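Ribosomal protein s2-related protein (Deinococcus radiodurans, PDB 2JH3) binds a [4Fe-4S] cluster and, with its chelatase-like fold, may act as a sirohydrochlorin ferrochelatase. Local coordinates at residues E18-T23 and E46-Q51; V69-L74 and V110-P115; P344-R349 and E369-A374. All coordinates share one frame; numbering follows the deposited sequence.

In the fold
Contacts 1 and 2 belong to one mixed beta-sheet within a CbiX-like, chelatase-type region, while contact 3 lies in the stabilising domain beside the iron-sulphur cluster. The centres of contacts 1 and 2 are about 13 Å apart, and the two touch where Thr23 packs on Val72. Contact 1 lies equally far, about 13 Å centre to centre, from contact 3, meeting it through Gln51 and Gln50 on Pro344 and Glu46 on Leu370. Contacts 2 and 3 do not touch; their nearest atoms are about 13 Å apart. The cluster lies about 5 Å from the side chain of Thr347 in contact 3 and about 11 Å from that of Gln51 in contact 1.

Contact 1. Residues E18-T23 and E46-Q51; sequences ESARAT and EGYWQQ
A buried, largely apolar helix-on-strand packing joins the first turns of helix 18-35 to the C-terminal end of strand 43-48 and the turn that follows it. The short axes run nearly antiparallel, at 151°, and come within 9.8 Å of each other. Ala20 and Thr23 direct their CB atoms at the strand, and the phenol of Tyr48 lies against both. Tyr48 has CG anti to its carbonyl carbon (chi1 -60°), and its ring reaches across so that CE2 lies 3.7 Å from Ala20 CB. Thr23 meets the same side chain tip to tip, its CG2 3.6 Å from Tyr48 OH; with CG2 anti to the backbone N, the methyl is carried to the phenol oxygen. Both helix residues approach the ring obliquely. The two elements belong to the beta-alpha-beta unit of strand 5-10, helix 18-35 and strand 43-48, in which the helix connects two neighbouring parallel strands of the chelatase-like sheet. Two residues earlier on the strand, Glu46 projects alongside Tyr48 and fixes the phenol from its edge: Tyr48 OH donates to Glu46 OE1 at 3.0 Å, reaching the oxygen from above the carboxylate plane. The other oxygen, OE2, forms a salt bridge with Arg31, farther along helix 18-35, so the carboxylate ties tyrosine and helix together. Beyond the strand end, Gln51 lays its amide beside the alanine, with NE2 3.7 Å from Ala20 CB. Its CG occupies the crowded position between the backbone N and carbonyl carbon (chi1 67°), the chain beyond is extended, and OE1 accepts hydrogen bonds from Ser13 N and Trp342 NE1.

Contact 2. Residues V69-L74 and V110-P115; sequences VVPVFL and VRYTRP
Two backbone hydrogen bonds hold strands 66-71 and 108-112 side by side. Val69 N donates to Arg111 O at 2.8 Å and Val69 O accepts from Thr113 N at 3.0 Å; both are nearly straight and lie close to the C=O axes, so Val69 bridges Tyr112 in parallel register. CA-H...O contacts supplement them: Tyr112 CA also approaches Val69 O, and Pro115 CA lies 3.5 Å from Pro71 O.

Apolar packing runs along the face that carries Val69 and Tyr112. Val69 spreads its methyls, CG2 against Val110 CG1 and CG1 against the edge of the Tyr112 ring, near its plane. Tyr112 has CG anti to the backbone N (chi1 -179°) and extends so that CE1 comes 3.7 Å from Pro71 CG, while its OH bonds Thr80 O on helix 78-88. Pro71 CB also meets Pro115 CB.

Thr113 OG1 donates to Arg114 O at 2.7 Å from above the carbonyl plane and rests 3.5 Å from Val70 CA. Val72 is the centre of an inverse gamma turn. Adjacent parallel strands like these form the interior of the open alpha/beta sheet of the chelatase-like fold.

Contact 3. Residues P344-R349 and E369-A374; sequences PIRTWR and ELLYPA
The guanidinium of Arg346 presents one face to Leu370 O, which sits 3.1 Å above the plane and offset toward the rim, and an edge to Leu371 O, nearly in the plane. The edge approach is the hydrogen bond: Arg346 NH2 donates to Leu371 O at 3.2 Å, at an N-H...O angle of 167°, arriving in the carbonyl plane on a lone pair of Leu371 O. Leu370 O is close, but its angle is too poor for a hydrogen bond. The ring of Tyr372 meets Arg346 O at its edge, CE1 lying 3.2 Å from that oxygen, and has water 2 in its plane beside the hydroxyl; Thr347 CG2 comes obliquely to CD1.

Arg346 is extended from CG to NE, which lays CD 3.7 Å from Pro373 CD and carries the charge to the carbonyls at the end of helix 361-371, where the helix end may favour the positive charge. Its NH1 is held by Arg331 O, and NH2 also bonds Thr334. Water 1 donates to Arg346 O and to Leu371 O, the latter at 2.6 Å, so the Leu371 carbonyl is gripped twice. Water 2 accepts from Tyr372 OH at 2.6 Å and donates to Trp348 O; the hydroxyl also bonds Glu296 N.

The type I turn Ile345-Trp348 brings Trp348 into the cluster pocket and Thr347 onto Cys425, a cluster ligand. The loop 344-349 precedes strand 355-359 and, through Pro344, Ile345 and Trp348, packs on helix 455-467; across the contact, helix 361-371 ends at Leu371, and Ala374, its N bonded to Glu369 OE2, occupies the N-cap position of helix 375-383.

Contact 1. Residues E18-T23 and E46-Q51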
loop_
_atom_site.group_PDB
_atom_site.type_symbol
_atom_site.label_atom_id
_atom_site.label_comp_id
_atom_site.label_asym_id
_atom_site.label_seq_id
_atom_site.Cartn_x
_atom_site.Cartn_y
_atom_site.Cartn_z
ATOM N N GLU A 18 9.677 1.121 -19.338
ATOM C CA GLU A 18 10.170 1.215 -20.743
ATOM C C GLU A 18 9.553 0.145 -21.588
ATOM O O GLU A 18 9.388 0.297 -22.743
ATOM C CB GLU A 18 11.681 1.052 -20.889
ATOM C CG GLU A 18 12.473 1.686 -19.780
ATOM C CD GLU A 18 12.482 0.798 -18.561
ATOM O OE1 GLU A 18 12.531 -0.479 -18.706
ATOM O OE2 GLU A 18 12.394 1.389 -17.475
ATOM N N SER A 19 9.201 -0.926 -20.915
ATOM C CA SER A 19 8.894 -2.210 -21.477
ATOM C C SER A 19 7.518 -2.216 -22.111
ATOM O O SER A 19 7.128 -3.292 -22.679
ATOM C CB SER A 19 8.971 -3.207 -20.317
ATOM O OG SER A 19 9.819 -2.599 -19.294
ATOM N N ALA A 20 6.819 -1.057 -21.923
ATOM C CA ALA A 20 5.498 -0.687 -22.425
ATOM C C ALA A 20 5.505 0.578 -23.262
ATOM O O ALA A 20 4.624 0.771 -24.097
ATOM C CB ALA A 20 4.515 -0.452 -21.247
ATOM N N ARG A 21 6.456 1.483 -23.009
ATOM C CA ARG A 21 6.548 2.737 -23.812
ATOM C C ARG A 21 6.682 2.533 -25.330
ATOM O O ARG A 21 6.107 3.281 -26.077
ATOM C CB ARG A 21 7.631 3.713 -23.286
ATOM C CG ARG A 21 7.070 5.092 -22.968
ATOM N NE ARG A 21 9.949 5.977 -22.958
ATOM C CZ ARG A 21 10.772 5.121 -22.360
ATOM N NH1 ARG A 21 11.119 5.315 -21.094
ATOM N NH2 ARG A 21 11.247 4.070 -23.028
ATOM N N ALA A 22 7.405 1.525 -25.790
ATOM C CA ALA A 22 7.444 1.208 -27.221
ATOM C C ALA A 22 6.063 0.905 -27.821
ATOM O O ALA A 22 5.672 1.389 -28.910
ATOM C CB ALA A 22 8.378 0.001 -27.471
ATOM N N THR A 23 5.345 0.034 -27.149
ATOM C CA THR A 23 4.010 -0.302 -27.585
ATOM C C THR A 23 3.100 0.941 -27.539
ATOM O O THR A 23 2.304 1.148 -28.475
ATOM C CB THR A 23 3.444 -1.408 -26.704
ATOM O OG1 THR A 23 4.312 -2.528 -26.732
ATOM C CG2 THR A 23 2.052 -1.856 -27.118
ATOM N N GLU A 46 -4.227 -1.581 -26.702
ATOM C CA GLU A 46 -2.990 -2.144 -26.168
ATOM C C GLU A 46 -3.272 -3.309 -25.270
ATOM O O GLU A 46 -4.284 -3.347 -24.546
ATOM C CB GLU A 46 -2.249 -1.109 -25.350
ATOM C CG GLU A 46 -1.822 0.043 -26.158
ATOM C CD GLU A 46 -1.585 1.300 -25.304
ATOM O OE1 GLU A 46 -1.066 1.144 -24.186
ATOM O OE2 GLU A 46 -1.839 2.415 -25.772
ATOM N N GLY A 47 -2.381 -4.285 -25.291
ATOM C CA GLY A 47 -2.372 -5.300 -24.264
ATOM C C GLY A 47 -0.955 -5.720 -23.887
ATOM O O GLY A 47 -0.005 -5.547 -24.677
ATOM N N TYR A 48 -0.808 -6.276 -22.685
ATOM C CA TYR A 48 0.535 -6.622 -22.190
ATOM C C TYR A 48 0.532 -7.971 -21.518
ATOM O O TYR A 48 -0.460 -8.397 -20.961
ATOM C CB TYR A 48 1.087 -5.549 -21.230
ATOM C CG TYR A 48 1.211 -4.224 -21.863
ATOM C CD1 TYR A 48 0.184 -3.338 -21.788
ATOM C CD2 TYR A 48 2.360 -3.861 -22.592
ATOM C CE1 TYR A 48 0.240 -2.100 -22.441
ATOM C CE2 TYR A 48 2.418 -2.654 -23.273
ATOM C CZ TYR A 48 1.354 -1.761 -23.170
ATOM O OH TYR A 48 1.427 -0.523 -23.802
ATOM N N TRP A 49 1.671 -8.627 -21.535
ATOM C CA TRP A 49 1.828 -9.853 -20.819
ATOM C C TRP A 49 1.873 -9.581 -19.291
ATOM O O TRP A 49 1.177 -10.246 -18.536
ATOM C CB TRP A 49 3.115 -10.572 -21.307
ATOM C CG TRP A 49 3.363 -11.917 -20.714
ATOM C CD1 TRP A 49 2.538 -12.655 -19.940
ATOM C CD2 TRP A 49 4.602 -12.620 -20.754
ATOM N NE1 TRP A 49 3.171 -13.809 -19.515
ATOM C CE2 TRP A 49 4.438 -13.811 -20.026
ATOM C CE3 TRP A 49 5.814 -12.362 -21.363
ATOM C CZ2 TRP A 49 5.460 -14.760 -19.895
ATOM C CZ3 TRP A 49 6.814 -13.300 -21.244
ATOM C CH2 TRP A 49 6.632 -14.476 -20.512
ATOM N N GLN A 50 2.679 -8.610 -18.864
ATOM C CA GLN A 50 3.034 -8.427 -17.465
ATOM C C GLN A 50 2.390 -7.199 -16.800
ATOM O O GLN A 50 2.786 -6.810 -15.681
ATOM C CB GLN A 50 4.556 -8.349 -17.347
ATOM C CG GLN A 50 5.181 -9.617 -17.709
ATOM C CD GLN A 50 4.828 -10.689 -16.740
ATOM O OE1 GLN A 50 4.971 -10.500 -15.528
ATOM N NE2 GLN A 50 4.330 -11.816 -17.235
ATOM N N GLN A 51 1.414 -6.569 -17.453
ATOM C CA GLN A 51 0.671 -5.462 -16.851
ATOM C C GLN A 51 -0.659 -5.258 -17.499
ATOM O O GLN A 51 -0.949 -5.898 -18.512
ATOM C CB GLN A 51 1.483 -4.145 -16.866
ATOM C CG GLN A 51 1.737 -3.567 -18.270
ATOM C CD GLN A 51 2.684 -2.401 -18.221
ATOM O OE1 GLN A 51 3.852 -2.518 -17.913
ATOM N NE2 GLN A 51 2.169 -1.243 -18.546
#

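Contact 2. Residues V69-L74 and V110-P115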
loop_
_atom_site.group_PDB
_atom_site.type_symbol
_atom_site.label_atom_id
_atom_site.label_comp_id
_atom_site.label_asym_id
_atom_site.label_seq_id
_atom_site.Cartn_x
_atom_site.Cartn_y
_atom_site.Cartn_z
ATOM N N VAL A 69 -4.438 -8.734 -34.107
ATOM C CA VAL A 69 -3.563 -8.659 -32.944
ATOM C C VAL A 69 -2.119 -8.785 -33.440
ATOM O O VAL A 69 -1.742 -9.845 -33.948
ATOM C CB VAL A 69 -3.865 -9.768 -31.957
ATOM C CG1 VAL A 69 -2.988 -9.738 -30.754
ATOM C CG2 VAL A 69 -5.356 -9.668 -31.506
ATOM N N VAL A 70 -1.358 -7.717 -33.257
ATOM C CA VAL A 70 0.099 -7.730 -33.593
ATOM C C VAL A 70 0.992 -7.705 -32.345
ATOM O O VAL A 70 0.976 -6.722 -31.576
ATOM C CB VAL A 70 0.478 -6.520 -34.465
ATOM C CG1 VAL A 70 2.038 -6.529 -34.862
ATOM C CG2 VAL A 70 -0.381 -6.463 -35.741
ATOM N N PRO A 71 1.865 -8.715 -32.181
ATOM C CA PRO A 71 2.891 -8.662 -31.157
ATOM C C PRO A 71 4.062 -7.700 -31.418
ATOM O O PRO A 71 4.864 -7.940 -32.327
ATOM C CB PRO A 71 3.423 -10.128 -31.107
ATOM C CG PRO A 71 2.381 -10.926 -31.763
ATOM C CD PRO A 71 1.890 -10.021 -32.851
ATOM N N VAL A 72 4.183 -6.669 -30.575
ATOM C CA VAL A 72 5.313 -5.733 -30.611
ATOM C C VAL A 72 6.475 -6.368 -29.817
ATOM O O VAL A 72 6.795 -5.964 -28.693
ATOM C CB VAL A 72 4.889 -4.315 -30.081
ATOM C CG1 VAL A 72 6.047 -3.265 -30.268
ATOM C CG2 VAL A 72 3.724 -3.818 -30.847
ATOM N N PHE A 73 7.019 -7.445 -30.392
ATOM C CA PHE A 73 8.122 -8.203 -29.850
ATOM C C PHE A 73 9.123 -8.354 -30.994
ATOM O O PHE A 73 8.744 -8.565 -32.167
ATOM C CB PHE A 73 7.736 -9.608 -29.383
ATOM C CG PHE A 73 6.955 -9.623 -28.087
ATOM C CD1 PHE A 73 7.513 -10.144 -26.934
ATOM C CD2 PHE A 73 5.673 -9.084 -28.030
ATOM C CE1 PHE A 73 6.804 -10.144 -25.739
ATOM C CE2 PHE A 73 4.956 -9.104 -26.849
ATOM C CZ PHE A 73 5.535 -9.630 -25.702
ATOM N N LEU A 74 10.406 -8.237 -30.631
ATOM C CA LEU A 74 11.472 -8.306 -31.616
ATOM C C LEU A 74 12.106 -9.661 -31.550
ATOM O O LEU A 74 13.314 -9.808 -31.601
ATOM C CB LEU A 74 12.467 -7.169 -31.404
ATOM C CG LEU A 74 11.826 -5.813 -31.664
ATOM C CD1 LEU A 74 12.795 -4.679 -31.529
ATOM C CD2 LEU A 74 11.290 -5.737 -33.047
ATOM N N VAL A 110 -10.698 -13.008 -34.838
ATOM C CA VAL A 110 -9.396 -12.553 -34.412
ATOM C C VAL A 110 -8.356 -13.168 -35.339
ATOM O O VAL A 110 -8.323 -14.393 -35.508
ATOM C CB VAL A 110 -9.099 -13.078 -32.973
ATOM C CG1 VAL A 110 -7.820 -12.481 -32.433
ATOM C CG2 VAL A 110 -10.288 -12.787 -32.058
ATOM N N ARG A 111 -7.493 -12.315 -35.859
ATOM C CA ARG A 111 -6.264 -12.719 -36.581
ATOM C C ARG A 111 -5.032 -12.281 -35.772
ATOM O O ARG A 111 -4.835 -11.098 -35.503
ATOM C CB ARG A 111 -6.260 -12.067 -37.960
ATOM C CG ARG A 111 -5.208 -12.560 -38.884
ATOM C CD ARG A 111 -5.488 -12.040 -40.326
ATOM N NE ARG A 111 -4.272 -11.399 -40.785
ATOM C CZ ARG A 111 -4.100 -10.094 -40.942
ATOM N NH1 ARG A 111 -5.084 -9.214 -40.752
ATOM N NH2 ARG A 111 -2.904 -9.687 -41.317
ATOM N N TYR A 112 -4.247 -13.264 -35.388
ATOM C CA TYR A 112 -2.996 -13.115 -34.654
ATOM C C TYR A 112 -1.833 -13.189 -35.635
ATOM O O TYR A 112 -1.650 -14.200 -36.338
ATOM C CB TYR A 112 -2.910 -14.203 -33.588
ATOM C CG TYR A 112 -1.666 -14.191 -32.713
ATOM C CD1 TYR A 112 -1.481 -13.218 -31.741
ATOM C CD2 TYR A 112 -0.677 -15.157 -32.846
ATOM C CE1 TYR A 112 -0.361 -13.222 -30.919
ATOM C CE2 TYR A 112 0.457 -15.154 -32.013
ATOM C CZ TYR A 112 0.594 -14.178 -31.054
ATOM O OH TYR A 112 1.708 -14.118 -30.230
ATOM N N THR A 113 -1.083 -12.094 -35.744
ATOM C CA THR A 113 -0.003 -12.026 -36.741
ATOM C C THR A 113 1.343 -12.529 -36.174
ATOM O O THR A 113 1.509 -12.803 -34.971
ATOM C CB THR A 113 0.212 -10.608 -37.298
ATOM O OG1 THR A 113 0.880 -9.755 -36.334
ATOM C CG2 THR A 113 -1.093 -9.941 -37.698
ATOM N N ARG A 114 2.309 -12.621 -37.090
ATOM C CA ARG A 114 3.693 -12.807 -36.752
ATOM C C ARG A 114 4.109 -11.584 -36.014
ATOM O O ARG A 114 3.488 -10.505 -36.118
ATOM C CB ARG A 114 4.501 -13.026 -38.042
ATOM C CG ARG A 114 4.163 -14.341 -38.655
ATOM C CD ARG A 114 5.023 -14.606 -39.918
ATOM N NE ARG A 114 6.434 -14.855 -39.585
ATOM C CZ ARG A 114 7.395 -15.078 -40.497
ATOM N NH1 ARG A 114 7.108 -15.055 -41.806
ATOM N NH2 ARG A 114 8.643 -15.264 -40.100
ATOM N N PRO A 115 5.147 -11.725 -35.206
ATOM C CA PRO A 115 5.670 -10.593 -34.489
ATOM C C PRO A 115 6.408 -9.552 -35.301
ATOM O O PRO A 115 6.979 -9.862 -36.380
ATOM C CB PRO A 115 6.584 -11.236 -33.471
ATOM C CG PRO A 115 6.741 -12.624 -33.865
ATOM C CD PRO A 115 5.842 -12.979 -34.894
#

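Contact 3. Residues P344-R349 and E369-A374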
loop_
_atom_site.group_PDB
_atom_site.type_symbol
_atom_site.label_atom_id
_atom_site.label_comp_id
_atom_site.label_asym_id
_atom_site.label_seq_id
_atom_site.Cartn_x
_atom_site.Cartn_y
_atom_site.Cartn_z
ATOM N N PRO A 344 1.389 -1.766 -12.216
ATOM C CA PRO A 344 1.008 -2.756 -13.234
ATOM C C PRO A 344 -0.442 -3.182 -13.165
ATOM O O PRO A 344 -1.056 -3.514 -14.178
ATOM C CB PRO A 344 1.957 -3.892 -12.958
ATOM C CG PRO A 344 2.286 -3.799 -11.567
ATOM C CD PRO A 344 2.295 -2.368 -11.220
ATOM N N ILE A 345 -1.026 -3.101 -11.957
ATOM C CA ILE A 345 -2.402 -3.369 -11.736
ATOM C C ILE A 345 -3.100 -2.066 -11.354
ATOM O O ILE A 345 -2.894 -1.547 -10.261
ATOM C CB ILE A 345 -2.616 -4.445 -10.593
ATOM C CG1 ILE A 345 -1.840 -5.739 -10.845
ATOM C CG2 ILE A 345 -4.087 -4.722 -10.467
ATOM C CD1 ILE A 345 -2.101 -6.464 -12.152
ATOM N N ARG A 346 -3.927 -1.537 -12.274
ATOM C CA ARG A 346 -4.382 -0.147 -12.181
ATOM C C ARG A 346 -5.532 0.016 -11.214
ATOM O O ARG A 346 -5.895 1.114 -10.876
ATOM C CB ARG A 346 -4.709 0.368 -13.604
ATOM C CG ARG A 346 -3.446 0.870 -14.351
ATOM C CD ARG A 346 -3.627 1.230 -15.810
ATOM N NE ARG A 346 -2.585 2.153 -16.252
ATOM C CZ ARG A 346 -2.550 3.454 -16.033
ATOM N NH1 ARG A 346 -1.509 4.143 -16.471
ATOM N NH2 ARG A 346 -3.598 4.116 -15.534
ATOM N N THR A 347 -6.176 -1.076 -10.816
ATOM C CA THR A 347 -7.186 -1.055 -9.745
ATOM C C THR A 347 -6.621 -1.069 -8.286
ATOM O O THR A 347 -7.383 -1.123 -7.355
ATOM C CB THR A 347 -8.136 -2.200 -9.864
ATOM O OG1 THR A 347 -7.453 -3.453 -10.047
ATOM C CG2 THR A 347 -9.041 -1.965 -11.052
ATOM N N TRP A 348 -5.308 -1.046 -8.143
ATOM C CA TRP A 348 -4.709 -0.890 -6.838
ATOM C C TRP A 348 -5.044 0.477 -6.296
ATOM O O TRP A 348 -5.167 1.445 -7.056
ATOM C CB TRP A 348 -3.188 -1.192 -6.848
ATOM C CG TRP A 348 -2.955 -2.632 -6.709
ATOM C CD1 TRP A 348 -3.771 -3.638 -7.175
ATOM C CD2 TRP A 348 -1.831 -3.269 -6.139
ATOM N NE1 TRP A 348 -3.243 -4.844 -6.859
ATOM C CE2 TRP A 348 -2.067 -4.647 -6.191
ATOM C CE3 TRP A 348 -0.701 -2.801 -5.450
ATOM C CZ2 TRP A 348 -1.143 -5.589 -5.695
ATOM C CZ3 TRP A 348 0.184 -3.708 -4.924
ATOM C CH2 TRP A 348 -0.041 -5.090 -5.028
ATOM N N ARG A 349 -5.308 0.533 -4.990
ATOM C CA ARG A 349 -5.644 1.771 -4.276
ATOM C C ARG A 349 -4.422 2.675 -4.089
ATOM O O ARG A 349 -4.041 3.118 -2.951
ATOM C CB ARG A 349 -6.312 1.413 -2.960
ATOM C CG ARG A 349 -7.319 2.489 -2.407
ATOM C CD ARG A 349 -7.488 2.407 -0.877
ATOM N NE ARG A 349 -8.048 1.077 -0.545
ATOM C CZ ARG A 349 -8.506 0.720 0.652
ATOM N NH1 ARG A 349 -8.452 1.572 1.641
ATOM N NH2 ARG A 349 -8.963 -0.492 0.858
ATOM N N GLU A 369 -10.644 3.461 -20.537
ATOM C CA GLU A 369 -10.015 2.206 -20.818
ATOM C C GLU A 369 -8.506 2.166 -20.538
ATOM O O GLU A 369 -8.018 1.117 -20.083
ATOM C CB GLU A 369 -10.240 1.759 -22.253
ATOM C CG GLU A 369 -9.946 0.271 -22.389
ATOM C CD GLU A 369 -11.123 -0.555 -21.874
ATOM O OE1 GLU A 369 -12.154 -0.539 -22.594
ATOM O OE2 GLU A 369 -11.049 -1.174 -20.786
ATOM N N LEU A 370 -7.768 3.240 -20.813
ATOM C CA LEU A 370 -6.395 3.245 -20.440
ATOM C C LEU A 370 -6.174 3.459 -18.903
ATOM O O LEU A 370 -5.142 3.073 -18.386
ATOM C CB LEU A 370 -5.631 4.303 -21.256
ATOM C CG LEU A 370 -5.552 4.121 -22.788
ATOM C CD1 LEU A 370 -4.878 5.279 -23.474
ATOM C CD2 LEU A 370 -4.940 2.738 -23.241
ATOM N N LEU A 371 -7.073 4.171 -18.239
ATOM C CA LEU A 371 -6.963 4.507 -16.835
ATOM C C LEU A 371 -7.264 3.298 -15.949
ATOM O O LEU A 371 -6.542 2.950 -15.005
ATOM C CB LEU A 371 -7.978 5.582 -16.503
ATOM C CG LEU A 371 -8.078 5.948 -14.993
ATOM C CD1 LEU A 371 -6.862 6.549 -14.457
ATOM C CD2 LEU A 371 -9.194 6.949 -14.813
ATOM N N TYR A 372 -8.365 2.636 -16.296
ATOM C CA TYR A 372 -8.817 1.464 -15.568
ATOM C C TYR A 372 -9.239 0.334 -16.545
ATOM O O TYR A 372 -10.413 0.050 -16.712
ATOM C CB TYR A 372 -10.016 1.801 -14.655
ATOM C CG TYR A 372 -9.787 2.497 -13.301
ATOM C CD1 TYR A 372 -8.937 1.943 -12.337
ATOM C CD2 TYR A 372 -10.484 3.644 -12.964
ATOM C CE1 TYR A 372 -8.779 2.515 -11.120
ATOM C CE2 TYR A 372 -10.323 4.259 -11.718
ATOM C CZ TYR A 372 -9.505 3.637 -10.764
ATOM O OH TYR A 372 -9.247 4.172 -9.490
ATOM N N PRO A 373 -8.273 -0.343 -17.155
ATOM C CA PRO A 373 -8.542 -1.413 -18.139
ATOM C C PRO A 373 -9.493 -2.481 -17.666
ATOM O O PRO A 373 -9.327 -2.999 -16.588
ATOM C CB PRO A 373 -7.175 -2.030 -18.348
ATOM C CG PRO A 373 -6.284 -1.022 -18.017
ATOM C CD PRO A 373 -6.829 -0.173 -16.978
ATOM N N ALA A 374 -10.524 -2.729 -18.492
ATOM C CA ALA A 374 -11.492 -3.794 -18.342
ATOM C C ALA A 374 -12.508 -3.617 -17.247
ATOM O O ALA A 374 -13.419 -4.395 -17.173
ATOM C CB ALA A 374 -10.817 -5.213 -18.222
HETATM O O HOH W 1 -5.676 3.528 -12.604
HETATM O O HOH W 2 -7.342 3.182 -7.984
#